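PDB 1SZ9: PCF11 protein from Saccharomyces cerevisiae, which takes part in the 3'-end processing of mRNA and, through its CTD-interacting domain, recognises the carboxy-terminal domain of RNA polymerase II. Local coordinates for residues T29-A34 with D68-N73. Sequence-based numbering, arbitrary orientation.
Sequences TLTKLA and DSICKN
Thr31 and Ser69 meet tip to tip, with Thr31 OG1 2.7 Å from Ser69 OG. This is hydrogen-bonding distance. Ser69 OG stands anti to its backbone N (chi1 180°), which extends it toward the threonine. The methyl of Thr31 rests against Asn73, CG2 to CB at 3.9 Å. Beside the hydroxyl pair the contact is apolar. Ile70 CG1 sits 3.9 Å from Thr31 CA and equally far from Ala34 CB. Ile70 CG2 also reaches Ala34 CB, at 4.0 Å, so the Ala34 methyl lies against both branches of the isoleucine.

Two further bonds help to position the hydroxyls, the one from Asn73 being weak. Thr31 OG1 lies beside its own backbone N (chi1 -56°) and hydrogen-bonds Ile27 O one turn back. Asn73 ND2 makes a weak hydrogen bond to Ser69 OG. An alanine at Thr31 would probably leave Ser69 OG without its hydroxyl mate and open a gap beside Asn73 CB.

Helices 24-36 and 57-73 cross here at -48°, with segment axes 8.9 Å apart, inside the all-helical CID superhelix. Leu30 turns to helix 3-16, packing on Phe12, Ile15 and Leu16. Tyr78 of helix 78-83 touches Ile70 and hydrogen-bonds Ala34 O, joining both helices to the next.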
loop_
_atom_site.group_PDB
_atom_site.type_symbol
_atom_site.label_atom_id
_atom_site.label_comp_id
_atom_site.label_asym_id
_atom_site.label_seq_id
_atom_site.Cartn_x
_atom_site.Cartn_y
_atom_site.Cartn_z
ATOM N N THR A 29 2.686 0.338 -14.037
ATOM C CA THR A 29 4.087 0.139 -14.377
ATOM C C THR A 29 4.871 -0.289 -13.137
ATOM O O THR A 29 5.732 -1.166 -13.222
ATOM C CB THR A 29 4.689 1.415 -15.024
ATOM O OG1 THR A 29 4.042 1.639 -16.289
ATOM C CG2 THR A 29 6.194 1.257 -15.257
ATOM N N LEU A 30 4.574 0.310 -11.986
ATOM C CA LEU A 30 5.247 -0.088 -10.747
ATOM C C LEU A 30 4.891 -1.554 -10.390
ATOM O O LEU A 30 5.726 -2.293 -9.862
ATOM C CB LEU A 30 4.840 0.836 -9.587
ATOM C CG LEU A 30 5.365 2.283 -9.610
ATOM C CD1 LEU A 30 4.696 3.115 -8.487
ATOM C CD2 LEU A 30 6.908 2.266 -9.436
ATOM N N THR A 31 3.654 -1.964 -10.686
ATOM C CA THR A 31 3.192 -3.323 -10.396
ATOM C C THR A 31 3.937 -4.330 -11.288
ATOM O O THR A 31 4.321 -5.403 -10.837
ATOM C CB THR A 31 1.661 -3.433 -10.640
ATOM O OG1 THR A 31 0.996 -2.438 -9.853
ATOM C CG2 THR A 31 1.124 -4.833 -10.255
ATOM N N LYS A 32 4.139 -3.971 -12.555
ATOM C CA LYS A 32 4.847 -4.833 -13.494
ATOM C C LYS A 32 6.319 -4.956 -13.070
ATOM O O LYS A 32 6.899 -6.032 -13.149
ATOM C CB LYS A 32 4.741 -4.265 -14.916
ATOM C CG LYS A 32 3.344 -4.361 -15.517
ATOM C CD LYS A 32 3.221 -3.496 -16.781
ATOM C CE LYS A 32 4.171 -3.967 -17.873
ATOM N NZ LYS A 32 4.001 -3.183 -19.112
ATOM N N LEU A 33 6.920 -3.858 -12.618
ATOM C CA LEU A 33 8.303 -3.906 -12.146
ATOM C C LEU A 33 8.400 -4.834 -10.916
ATOM O O LEU A 33 9.382 -5.565 -10.740
ATOM C CB LEU A 33 8.794 -2.498 -11.765
ATOM C CG LEU A 33 9.219 -1.547 -12.897
ATOM C CD1 LEU A 33 9.468 -0.136 -12.355
ATOM C CD2 LEU A 33 10.501 -2.094 -13.553
ATOM N N ALA A 34 7.381 -4.789 -10.063
ATOM C CA ALA A 34 7.366 -5.615 -8.858
ATOM C C ALA A 34 7.202 -7.102 -9.225
ATOM O O ALA A 34 7.779 -7.970 -8.591
ATOM C CB ALA A 34 6.244 -5.154 -7.923
ATOM N N ASP A 68 -1.343 -1.348 -2.785
ATOM C CA ASP A 68 -2.549 -2.141 -3.007
ATOM C C ASP A 68 -2.479 -2.929 -4.331
ATOM O O ASP A 68 -2.765 -4.120 -4.362
ATOM C CB ASP A 68 -3.770 -1.208 -3.045
ATOM C CG ASP A 68 -5.074 -1.957 -3.214
ATOM O OD1 ASP A 68 -5.575 -2.529 -2.228
ATOM O OD2 ASP A 68 -5.601 -1.980 -4.339
ATOM N N SER A 69 -2.101 -2.253 -5.412
ATOM C CA SER A 69 -2.020 -2.896 -6.727
ATOM C C SER A 69 -0.985 -4.024 -6.727
ATOM O O SER A 69 -1.257 -5.132 -7.187
ATOM C CB SER A 69 -1.698 -1.848 -7.807
ATOM O OG SER A 69 -1.610 -2.433 -9.097
ATOM N N ILE A 70 0.194 -3.748 -6.185
ATOM C CA ILE A 70 1.240 -4.755 -6.107
ATOM C C ILE A 70 0.785 -5.986 -5.306
ATOM O O ILE A 70 0.986 -7.130 -5.728
ATOM C CB ILE A 70 2.524 -4.143 -5.486
ATOM C CG1 ILE A 70 3.186 -3.210 -6.518
ATOM C CG2 ILE A 70 3.480 -5.251 -5.004
ATOM C CD1 ILE A 70 4.203 -2.253 -5.906
ATOM N N CYS A 71 0.153 -5.767 -4.158
ATOM C CA CYS A 71 -0.311 -6.893 -3.361
ATOM C C CYS A 71 -1.438 -7.696 -4.009
ATOM O O CYS A 71 -1.418 -8.925 -3.994
ATOM C CB CYS A 71 -0.749 -6.415 -1.982
ATOM S SG CYS A 71 0.641 -5.894 -0.980
ATOM N N LYS A 72 -2.423 -7.003 -4.567
ATOM C CA LYS A 72 -3.553 -7.667 -5.215
ATOM C C LYS A 72 -3.222 -8.374 -6.535
ATOM O O LYS A 72 -3.817 -9.397 -6.857
ATOM C CB LYS A 72 -4.663 -6.660 -5.490
ATOM C CG LYS A 72 -5.565 -6.394 -4.299
ATOM C CD LYS A 72 -6.628 -5.380 -4.653
ATOM C CE LYS A 72 -7.603 -5.158 -3.500
ATOM N NZ LYS A 72 -8.495 -4.019 -3.833
ATOM N N ASN A 73 -2.280 -7.834 -7.297
ATOM C CA ASN A 73 -1.960 -8.414 -8.596
ATOM C C ASN A 73 -0.726 -9.284 -8.648
ATOM O O ASN A 73 -0.634 -10.171 -9.495
ATOM C CB ASN A 73 -1.862 -7.305 -9.642
ATOM C CG ASN A 73 -3.150 -6.513 -9.747
ATOM O OD1 ASN A 73 -4.214 -7.085 -9.968
ATOM N ND2 ASN A 73 -3.064 -5.199 -9.574
#